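Putative lipoprotein (Bacteroides fragilis, PDB 3NQI) is of unknown function but is a putative lipoprotein, classed as lipid-binding, built mostly of beta strands and crystallised with bound cadmium ions. Local coordinates at residues 24-27 against 33-36; 93-98 against 153-158; 105-108 against 113-116; 201-204 against 208-211. All coordinates share one frame; numbering follows the deposited sequence.

Contact 1 of 4, residues 24-27 against 33-36; sequences YVTF and TELI
Phe27 and Leu35 pair through both of their backbone polar atoms, forming an antiparallel hydrogen-bonded pair. Phe27 N gives its hydrogen to Leu35 O at 3.0 Å, almost straight and in the carbonyl plane. The return bond, Leu35 N to Phe27 O, is shorter at 2.6 Å. Phe27 O also receives a CA-H...O contact from Glu34 CA, so this one carbonyl is approached by two neighbouring residues of the partner strand.

The side-chain hydrogen bond belongs to Thr26 and Glu34. Thr26 OG1 donates to Glu34 OE2 at 2.6 Å, meeting the oxygen on its anti side, 27° out of the carboxylate plane. Glu34 gets there because its side chain is turned away from N (chi1 -178°) and runs extended across the strand gap. Asn19 OD1 is a second polar neighbour of the Thr26 hydroxyl, while Arg21 NE makes a long, weak ion pair with Glu34 OE2.

Apolar contact occurs on both faces. On the methyl side of Thr26, Ile36 CD1 rests 3.7 Å from Thr26 CG2, the two side chains pointing the same way. On the other face Phe27 CB lies 4.3 Å from Leu35 CB, and the phenyl ring extends to Val16, Val43 and Leu73. Leu35 likewise reaches Ile71 of strand 68-73, which runs parallel to 34-37. This is a beta hairpin of strands 24-28 and 34-37, built into the N-terminal beta region.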
loop_
_atom_site.group_PDB
_atom_site.type_symbol
_atom_site.label_atom_id
_atom_site.label_comp_id
_atom_site.label_asym_id
_atom_site.label_seq_id
_atom_site.Cartn_x
_atom_site.Cartn_y
_atom_site.Cartn_z
ATOM N N TYR A 24 -2.826 -24.614 -0.611
ATOM C CA TYR A 24 -3.424 -24.052 0.593
ATOM C C TYR A 24 -2.747 -22.709 0.848
ATOM O O TYR A 24 -1.548 -22.571 0.621
ATOM C CB TYR A 24 -3.204 -24.972 1.792
ATOM C CG TYR A 24 -3.911 -26.305 1.681
ATOM C CD1 TYR A 24 -5.283 -26.420 1.953
ATOM C CD2 TYR A 24 -3.212 -27.458 1.309
ATOM C CE1 TYR A 24 -5.943 -27.657 1.848
ATOM C CE2 TYR A 24 -3.864 -28.693 1.208
ATOM C CZ TYR A 24 -5.223 -28.776 1.478
ATOM O OH TYR A 24 -5.853 -29.987 1.377
ATOM N N VAL A 25 -3.498 -21.730 1.341
ATOM C CA VAL A 25 -2.939 -20.404 1.608
ATOM C C VAL A 25 -2.427 -20.291 3.032
ATOM O O VAL A 25 -3.146 -20.637 3.962
ATOM C CB VAL A 25 -3.999 -19.317 1.413
ATOM C CG1 VAL A 25 -3.424 -17.941 1.819
ATOM C CG2 VAL A 25 -4.522 -19.326 -0.002
ATOM N N THR A 26 -1.193 -19.819 3.221
ATOM C CA THR A 26 -0.748 -19.385 4.555
ATOM C C THR A 26 -0.277 -17.924 4.454
ATOM O O THR A 26 -0.274 -17.353 3.376
ATOM C CB THR A 26 0.359 -20.284 5.164
ATOM O OG1 THR A 26 1.606 -20.051 4.503
ATOM C CG2 THR A 26 -0.024 -21.760 5.053
ATOM N N PHE A 27 0.115 -17.356 5.578
ATOM C CA PHE A 27 0.662 -15.996 5.629
ATOM C C PHE A 27 2.023 -15.924 6.315
ATOM O O PHE A 27 2.396 -16.830 7.065
ATOM C CB PHE A 27 -0.321 -15.099 6.368
ATOM C CG PHE A 27 -1.719 -15.202 5.849
ATOM C CD1 PHE A 27 -2.086 -14.547 4.689
ATOM C CD2 PHE A 27 -2.660 -15.993 6.505
ATOM C CE1 PHE A 27 -3.370 -14.632 4.217
ATOM C CE2 PHE A 27 -3.946 -16.099 6.029
ATOM C CZ PHE A 27 -4.305 -15.428 4.874
ATOM N N THR A 33 7.574 -14.802 10.574
ATOM C CA THR A 33 6.878 -15.956 11.125
ATOM C C THR A 33 5.775 -16.414 10.161
ATOM O O THR A 33 4.983 -15.584 9.708
ATOM C CB THR A 33 6.194 -15.587 12.450
ATOM O OG1 THR A 33 7.126 -14.873 13.266
ATOM C CG2 THR A 33 5.663 -16.848 13.176
ATOM N N GLU A 34 5.716 -17.703 9.844
ATOM C CA GLU A 34 4.598 -18.226 9.041
ATOM C C GLU A 34 3.352 -18.387 9.924
ATOM O O GLU A 34 3.417 -18.936 11.025
ATOM C CB GLU A 34 4.949 -19.543 8.332
ATOM C CG GLU A 34 3.827 -20.095 7.440
ATOM C CD GLU A 34 4.289 -21.107 6.382
ATOM O OE1 GLU A 34 5.454 -21.519 6.415
ATOM O OE2 GLU A 34 3.487 -21.514 5.510
ATOM N N LEU A 35 2.218 -17.887 9.437
ATOM C CA LEU A 35 0.938 -18.005 10.156
ATOM C C LEU A 35 0.053 -18.993 9.394
ATOM O O LEU A 35 -0.231 -18.785 8.205
ATOM C CB LEU A 35 0.270 -16.641 10.340
ATOM C CG LEU A 35 1.198 -15.579 10.958
ATOM C CD1 LEU A 35 0.483 -14.198 11.030
ATOM C CD2 LEU A 35 1.706 -16.046 12.349
ATOM N N ILE A 36 -0.345 -20.069 10.085
ATOM C CA ILE A 36 -1.065 -21.186 9.464
ATOM C C ILE A 36 -2.551 -21.168 9.867
ATOM O O ILE A 36 -2.874 -21.421 11.027
ATOM C CB ILE A 36 -0.474 -22.532 9.870
ATOM C CG1 ILE A 36 1.059 -22.560 9.667
ATOM C CG2 ILE A 36 -1.163 -23.692 9.108
ATOM C CD1 ILE A 36 1.500 -22.769 8.264
#

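Contact 2 of 4, residues 93-98 against 153-158; sequences SGDVTT and VCYTDD
Tyr155 reaches Asp95 with its phenol oxygen: Tyr155 OH donates to Asp95 OD1 at 2.6 Å, on the syn side of the carboxylate and 20° out of its plane. The carboxylate meets the ring at its edge, Asp95 OD1 lying 3.3 Å from Tyr155 CE1, and the two planes are 87° apart. The aspartate thus stands upright across the end of the tyrosine.

Val153, two residues earlier on the same strand, touches both partners. Its CG1, trans to N (chi1 -172°), sits over one face of the ring near the rim, 3.4 Å above the plane, and Val153 CG1 approaches Asp95 OD1 at 3.9 Å.

A second shell fixes these groups. Gly91 N binds Asp95 OD2, so each carboxylate oxygen has its own partner and the group's rotation is restrained. Arg171 NE is hydrogen-bonded to Tyr155 OH, a nearby positive charge that would probably polarise the phenol toward the aspartate. Val90 touches both Asp95 and Tyr155, and Thr87 packs on Tyr155 and Val153.

The contact is a tertiary link: the long loop following strand 78-87 is fastened by a buried tyrosine to the C-terminal end of an interior strand, 148-155, which pairs with 78-87 and 165-174.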
loop_
_atom_site.group_PDB
_atom_site.type_symbol
_atom_site.label_atom_id
_atom_site.label_comp_id
_atom_site.label_asym_id
_atom_site.label_seq_id
_atom_site.Cartn_x
_atom_site.Cartn_y
_atom_site.Cartn_z
ATOM N N SER A 93 4.094 6.414 -21.505
ATOM C CA SER A 93 3.347 5.165 -21.314
ATOM C C SER A 93 3.351 4.601 -19.891
ATOM O O SER A 93 4.391 4.457 -19.251
ATOM C CB SER A 93 3.862 4.088 -22.293
ATOM O OG SER A 93 3.404 2.787 -21.925
ATOM N N GLY A 94 2.164 4.248 -19.423
ATOM C CA GLY A 94 1.973 3.806 -18.056
ATOM C C GLY A 94 1.810 4.918 -17.032
ATOM O O GLY A 94 1.458 4.626 -15.886
ATOM N N ASP A 95 2.095 6.175 -17.387
ATOM C CA ASP A 95 1.963 7.271 -16.388
ATOM C C ASP A 95 0.487 7.489 -16.015
ATOM O O ASP A 95 -0.414 7.149 -16.776
ATOM C CB ASP A 95 2.577 8.582 -16.873
ATOM C CG ASP A 95 2.821 9.586 -15.735
ATOM O OD1 ASP A 95 2.910 9.212 -14.540
ATOM O OD2 ASP A 95 2.981 10.777 -16.055
ATOM N N VAL A 96 0.269 8.029 -14.838
ATOM C CA VAL A 96 -1.060 8.232 -14.275
ATOM C C VAL A 96 -1.135 9.687 -13.776
ATOM O O VAL A 96 -0.184 10.196 -13.172
ATOM C CB VAL A 96 -1.319 7.215 -13.099
ATOM C CG1 VAL A 96 -2.663 7.474 -12.423
ATOM C CG2 VAL A 96 -1.255 5.780 -13.608
ATOM N N THR A 97 -2.259 10.345 -14.022
ATOM C CA THR A 97 -2.474 11.714 -13.571
ATOM C C THR A 97 -3.327 11.691 -12.299
ATOM O O THR A 97 -4.408 11.097 -12.275
ATOM C CB THR A 97 -3.111 12.535 -14.700
ATOM O OG1 THR A 97 -2.144 12.686 -15.739
ATOM C CG2 THR A 97 -3.538 13.909 -14.227
ATOM N N THR A 98 -2.827 12.301 -11.231
ATOM C CA THR A 98 -3.593 12.403 -10.009
ATOM C C THR A 98 -4.835 13.276 -10.226
ATOM O O THR A 98 -4.749 14.324 -10.891
ATOM C CB THR A 98 -2.742 12.965 -8.933
ATOM O OG1 THR A 98 -1.795 11.959 -8.595
ATOM C CG2 THR A 98 -3.585 13.371 -7.718
ATOM N N VAL A 153 4.727 5.711 -8.869
ATOM C CA VAL A 153 5.454 5.890 -10.125
ATOM C C VAL A 153 6.894 6.364 -9.838
ATOM O O VAL A 153 7.129 7.332 -9.099
ATOM C CB VAL A 153 4.700 6.851 -11.094
ATOM C CG1 VAL A 153 5.362 6.910 -12.543
ATOM C CG2 VAL A 153 3.178 6.474 -11.202
ATOM N N CYS A 154 7.837 5.642 -10.410
ATOM C CA CYS A 154 9.243 6.034 -10.505
ATOM C C CYS A 154 9.501 6.583 -11.911
ATOM O O CYS A 154 9.323 5.873 -12.934
ATOM C CB CYS A 154 10.114 4.825 -10.282
ATOM S SG CYS A 154 11.863 5.257 -10.280
ATOM N N TYR A 155 9.865 7.854 -11.989
ATOM C CA TYR A 155 10.229 8.485 -13.279
ATOM C C TYR A 155 11.719 8.266 -13.475
ATOM O O TYR A 155 12.554 8.917 -12.860
ATOM C CB TYR A 155 9.851 9.977 -13.351
ATOM C CG TYR A 155 8.357 10.156 -13.214
ATOM C CD1 TYR A 155 7.498 9.819 -14.256
ATOM C CD2 TYR A 155 7.809 10.584 -12.032
ATOM C CE1 TYR A 155 6.129 9.940 -14.121
ATOM C CE2 TYR A 155 6.447 10.711 -11.875
ATOM C CZ TYR A 155 5.606 10.394 -12.903
ATOM O OH TYR A 155 4.248 10.472 -12.724
ATOM N N THR A 156 12.064 7.348 -14.355
ATOM C CA THR A 156 13.456 6.918 -14.403
ATOM C C THR A 156 14.446 7.945 -14.986
ATOM O O THR A 156 15.618 7.897 -14.645
ATOM C CB THR A 156 13.557 5.584 -15.096
ATOM O OG1 THR A 156 13.009 5.709 -16.413
ATOM C CG2 THR A 156 12.802 4.546 -14.287
ATOM N N ASP A 157 13.981 8.889 -15.813
ATOM C CA ASP A 157 14.846 9.993 -16.280
ATOM C C ASP A 157 15.407 10.801 -15.120
ATOM O O ASP A 157 16.433 11.412 -15.258
ATOM C CB ASP A 157 14.101 10.979 -17.200
ATOM C CG ASP A 157 13.872 10.428 -18.618
ATOM O OD1 ASP A 157 14.423 9.342 -18.956
ATOM O OD2 ASP A 157 13.132 11.086 -19.387
ATOM N N ASP A 158 14.730 10.810 -13.988
ATOM C CA ASP A 158 15.191 11.594 -12.845
ATOM C C ASP A 158 16.295 10.940 -12.045
ATOM O O ASP A 158 16.891 11.596 -11.160
ATOM C CB ASP A 158 14.021 11.935 -11.923
ATOM C CG ASP A 158 12.974 12.824 -12.608
ATOM O OD1 ASP A 158 13.293 13.420 -13.666
ATOM O OD2 ASP A 158 11.842 12.942 -12.086
#

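Contact 3 of 4, residues 105-108 against 113-116; sequences LSFV and TVAP
Phe107 and Val114 form an antiparallel hydrogen-bonded pair with unequal bonds, Val114 N donating to Phe107 O at 2.9 Å, nearly along the C=O axis, while the reverse bond from Phe107 N to Val114 O is weak, and next to it Val108 and Thr113 make a non-hydrogen-bonded pair whose CA atoms close to 4.2 Å.

Val114 O has a closer donor in a side chain. In the conformer described here, one of two modelled for this serine, Ser106 OG gives Val114 O a 2.8 Å hydrogen bond, arriving above the carbonyl plane, 41° out of it. With its oxygen swung to the far side of CB from N (chi1 175°), the serine hydroxyl is laid against the opposite strand, where Ser106 OG also comes within 2.7 Å of Thr113 OG1. Thr113 likewise has two conformers, and in this one its hydroxyl makes a weak bond to Phe107 O.

The apolar part divides in two. Where the strand pairing has ended, Leu105 and Pro116 cross at about a right angle, with Leu105 CB 3.9 Å from Pro116 CG. Pro116 CD lies closer still to the backbone, 3.2 Å from Leu105 O. On the face bearing both Phe107 and Val114, Phe107 CE1 meets Val114 CG1 more distantly, at 4.3 Å.

Around the pair, Pro127 of strand 123-132 is touched by Phe107, Val114 and Pro116, while the Phe107 ring meets that of Phe191 with planes at about 60°. A diethylene glycol molecule, probably from crystallisation, lies beside Phe107. Strands 107-109 and 112-114 make a short two-stranded beta hairpin lying against the larger beta framework.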
loop_
_atom_site.group_PDB
_atom_site.type_symbol
_atom_site.label_atom_id
_atom_site.label_comp_id
_atom_site.label_asym_id
_atom_site.label_seq_id
_atom_site.Cartn_x
_atom_site.Cartn_y
_atom_site.Cartn_z
ATOM N N LEU A 105 -1.060 9.892 4.428
ATOM C CA LEU A 105 -0.527 8.530 4.298
ATOM C C LEU A 105 -0.144 8.076 5.705
ATOM O O LEU A 105 0.905 7.489 5.951
ATOM C CB LEU A 105 0.682 8.428 3.381
ATOM C CG LEU A 105 0.460 8.907 1.966
ATOM C CD1 LEU A 105 1.738 8.632 1.082
ATOM C CD2 LEU A 105 -0.796 8.225 1.414
ATOM N N SER A 106 -1.064 8.302 6.615
ATOM C CA SER A 106 -0.902 7.886 7.988
ATOM C C SER A 106 -2.255 7.770 8.698
ATOM O O SER A 106 -3.209 8.505 8.389
ATOM C CB SER A 106 0.001 8.870 8.716
ATOM O OG SER A 106 0.092 8.550 10.094
ATOM N N PHE A 107 -2.341 6.834 9.633
ATOM C CA PHE A 107 -3.524 6.694 10.502
ATOM C C PHE A 107 -3.109 5.879 11.705
ATOM O O PHE A 107 -1.929 5.507 11.828
ATOM C CB PHE A 107 -4.751 6.135 9.780
ATOM C CG PHE A 107 -4.533 4.817 9.035
ATOM C CD1 PHE A 107 -4.434 3.600 9.717
ATOM C CD2 PHE A 107 -4.474 4.797 7.667
ATOM C CE1 PHE A 107 -4.255 2.401 9.062
ATOM C CE2 PHE A 107 -4.336 3.585 6.967
ATOM C CZ PHE A 107 -4.210 2.384 7.643
ATOM N N VAL A 108 -4.053 5.625 12.595
ATOM C CA VAL A 108 -3.762 4.869 13.796
ATOM C C VAL A 108 -3.888 3.381 13.515
ATOM O O VAL A 108 -4.869 2.910 12.940
ATOM C CB VAL A 108 -4.641 5.333 14.984
ATOM C CG1 VAL A 108 -4.449 4.412 16.227
ATOM C CG2 VAL A 108 -4.316 6.785 15.316
ATOM N N THR A 113 0.440 5.698 15.609
ATOM C CA THR A 113 0.268 6.093 14.193
ATOM C C THR A 113 1.246 5.314 13.336
ATOM O O THR A 113 2.361 5.055 13.734
ATOM C CB THR A 113 0.560 7.606 13.972
ATOM O OG1 THR A 113 0.069 8.013 12.690
ATOM C CG2 THR A 113 2.051 7.894 14.035
ATOM N N VAL A 114 0.861 4.973 12.122
ATOM C CA VAL A 114 1.750 4.302 11.234
ATOM C C VAL A 114 1.787 5.161 9.968
ATOM O O VAL A 114 0.838 5.901 9.700
ATOM C CB VAL A 114 1.244 2.876 10.913
ATOM C CG1 VAL A 114 -0.180 2.929 10.337
ATOM C CG2 VAL A 114 2.216 2.186 9.955
ATOM N N ALA A 115 2.930 5.131 9.302
ATOM C CA ALA A 115 3.247 5.925 8.096
ATOM C C ALA A 115 3.839 4.987 7.044
ATOM O O ALA A 115 3.999 3.772 7.319
ATOM C CB ALA A 115 4.222 7.087 8.473
ATOM N N PRO A 116 4.135 5.470 5.819
ATOM C CA PRO A 116 4.669 4.508 4.851
ATOM C C PRO A 116 5.882 3.791 5.411
ATOM O O PRO A 116 6.716 4.423 6.071
ATOM C CB PRO A 116 5.083 5.398 3.678
ATOM C CG PRO A 116 4.031 6.519 3.768
ATOM C CD PRO A 116 3.961 6.798 5.212
#

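Contact 4 of 4, residues 201-204 against 208-211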
loop_
_atom_site.group_PDB
_atom_site.type_symbol
_atom_site.label_atom_id
_atom_site.label_comp_id
_atom_site.label_asym_id
_atom_site.label_seq_id
_atom_site.Cartn_x
_atom_site.Cartn_y
_atom_site.Cartn_z
ATOM N N ARG A 201 15.491 -2.540 -9.392
ATOM C CA ARG A 201 16.373 -2.997 -10.449
ATOM C C ARG A 201 16.737 -1.822 -11.384
ATOM O O ARG A 201 17.916 -1.616 -11.697
ATOM C CB ARG A 201 15.712 -4.138 -11.231
ATOM C CG ARG A 201 16.670 -4.995 -12.014
ATOM C CD ARG A 201 15.966 -5.848 -13.057
ATOM N NE ARG A 201 14.914 -5.107 -13.737
ATOM C CZ ARG A 201 15.085 -4.159 -14.653
ATOM N NH1 ARG A 201 16.271 -3.776 -15.048
ATOM N NH2 ARG A 201 14.024 -3.557 -15.156
ATOM N N GLU A 202 15.728 -1.052 -11.809
ATOM C CA GLU A 202 15.942 0.113 -12.690
ATOM C C GLU A 202 16.715 1.222 -12.017
ATOM O O GLU A 202 17.582 1.817 -12.623
ATOM C CB GLU A 202 14.633 0.659 -13.278
ATOM C CG GLU A 202 14.180 -0.158 -14.466
ATOM C CD GLU A 202 15.106 0.002 -15.673
ATOM O OE1 GLU A 202 14.952 0.981 -16.423
ATOM O OE2 GLU A 202 16.022 -0.777 -15.888
ATOM N N TYR A 203 16.456 1.431 -10.739
ATOM C CA TYR A 203 17.163 2.395 -9.946
ATOM C C TYR A 203 18.665 2.043 -9.854
ATOM O O TYR A 203 19.561 2.894 -9.978
ATOM C CB TYR A 203 16.543 2.453 -8.537
ATOM C CG TYR A 203 17.513 2.986 -7.536
ATOM C CD1 TYR A 203 17.717 4.369 -7.392
ATOM C CD2 TYR A 203 18.323 2.119 -6.798
ATOM C CE1 TYR A 203 18.665 4.835 -6.507
ATOM C CE2 TYR A 203 19.258 2.583 -5.917
ATOM C CZ TYR A 203 19.422 3.940 -5.749
ATOM O OH TYR A 203 20.398 4.414 -4.860
ATOM N N THR A 204 18.951 0.764 -9.628
ATOM C CA THR A 204 20.324 0.284 -9.652
ATOM C C THR A 204 21.019 0.494 -10.989
ATOM O O THR A 204 22.196 0.886 -11.029
ATOM C CB THR A 204 20.418 -1.222 -9.204
ATOM O OG1 THR A 204 20.182 -1.267 -7.795
ATOM C CG2 THR A 204 21.784 -1.827 -9.531
ATOM N N GLY A 208 23.849 3.179 -10.488
ATOM C CA GLY A 208 25.027 2.401 -10.196
ATOM C C GLY A 208 25.085 1.966 -8.740
ATOM O O GLY A 208 26.050 1.346 -8.344
ATOM N N GLN A 209 24.090 2.300 -7.928
ATOM C CA GLN A 209 24.104 1.922 -6.518
ATOM C C GLN A 209 23.407 0.561 -6.309
ATOM O O GLN A 209 22.406 0.295 -6.950
ATOM C CB GLN A 209 23.431 3.017 -5.693
ATOM C CG GLN A 209 24.091 4.397 -5.765
ATOM C CD GLN A 209 25.205 4.588 -4.708
ATOM O OE1 GLN A 209 25.671 3.653 -4.122
ATOM N NE2 GLN A 209 25.591 5.808 -4.477
ATOM N N THR A 210 23.897 -0.261 -5.381
ATOM C CA THR A 210 23.303 -1.590 -5.105
ATOM C C THR A 210 21.925 -1.483 -4.438
ATOM O O THR A 210 21.058 -2.361 -4.583
ATOM C CB THR A 210 24.180 -2.416 -4.184
ATOM O OG1 THR A 210 24.315 -1.737 -2.930
ATOM C CG2 THR A 210 25.586 -2.643 -4.771
ATOM N N LYS A 211 21.712 -0.375 -3.726
ATOM C CA LYS A 211 20.465 -0.106 -3.030
ATOM C C LYS A 211 20.409 1.374 -2.603
ATOM O O LYS A 211 21.440 1.983 -2.376
ATOM C CB LYS A 211 20.348 -0.969 -1.769
ATOM C CG LYS A 211 21.480 -0.798 -0.798
ATOM C CD LYS A 211 21.228 -1.560 0.458
ATOM C CE LYS A 211 22.366 -1.356 1.438
ATOM N NZ LYS A 211 22.169 -2.209 2.671
#
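Thr204 makes the close part of this contact, holding the chain with a backbone and a side-chain bond. Its carbonyl closes the last helical turn: Thr204 O accepts the i+4 bond from Gly208 N at 2.9 Å, the donor tilted 35° from the carbonyl plane. Its hydroxyl reaches beyond the helix: Thr204 OG1 donates to Gln209 O at 2.8 Å, in the carbonyl plane. The threonine wraps that same oxygen with carbon as well, Thr204 CB and CG2 each standing 3.4 Å from Gln209 O. Gly208 is the first residue to leave helical angles, and its positive phi turns the chain away from the helix axis.

Tyr203 fills the inner side. The first torsion (chi1 157°) swings its ring alongside the departing loop until Tyr203 OH lies 3.4 Å from Gln209 CB and Tyr203 CE2 lies 3.7 Å from Lys211 C. The hydroxyl's polar partner is Asp163 O. Gln209 bends at chi2 and sends its amide to Gly162 O.

The outer side is looser. Thr210 is exposed and points away from the helix, its side chain coming no nearer than 5.5 Å to residues 201-204. Lys211 also points away from the helix, and its NZ bonds Thr244 OG1.

Helix 197-207 thus turns at its C-terminal end into the loop leading to strand 214-221, with Tyr203 and Gln209 tying that turn to the 162-163 loop before strand 165-174 and Lys211 reaching the C-terminal tail.

In the fold
The contacts divide between separate regions of the chain. Contacts 1 and 2 lie on opposite sides of its centre, their own centres about 35 Å apart, while contact 3 sits nearer the middle, about 25 Å from contact 1 and 24 Å from contact 2 between centres. In sequence, contact 3 is nested within the loop that contact 2 closes. Contacts 2 and 4 are neighbours, with nearest atoms about 4 Å apart but not touching. Contact 4 also adjoins a cadmium site: Asp163, whose carbonyl O is hydrogen-bonded to Tyr203 OH, helps hold a cadmium ion with Ile165, and the Tyr203 side chain is about 6 Å from a bound cadmium ion.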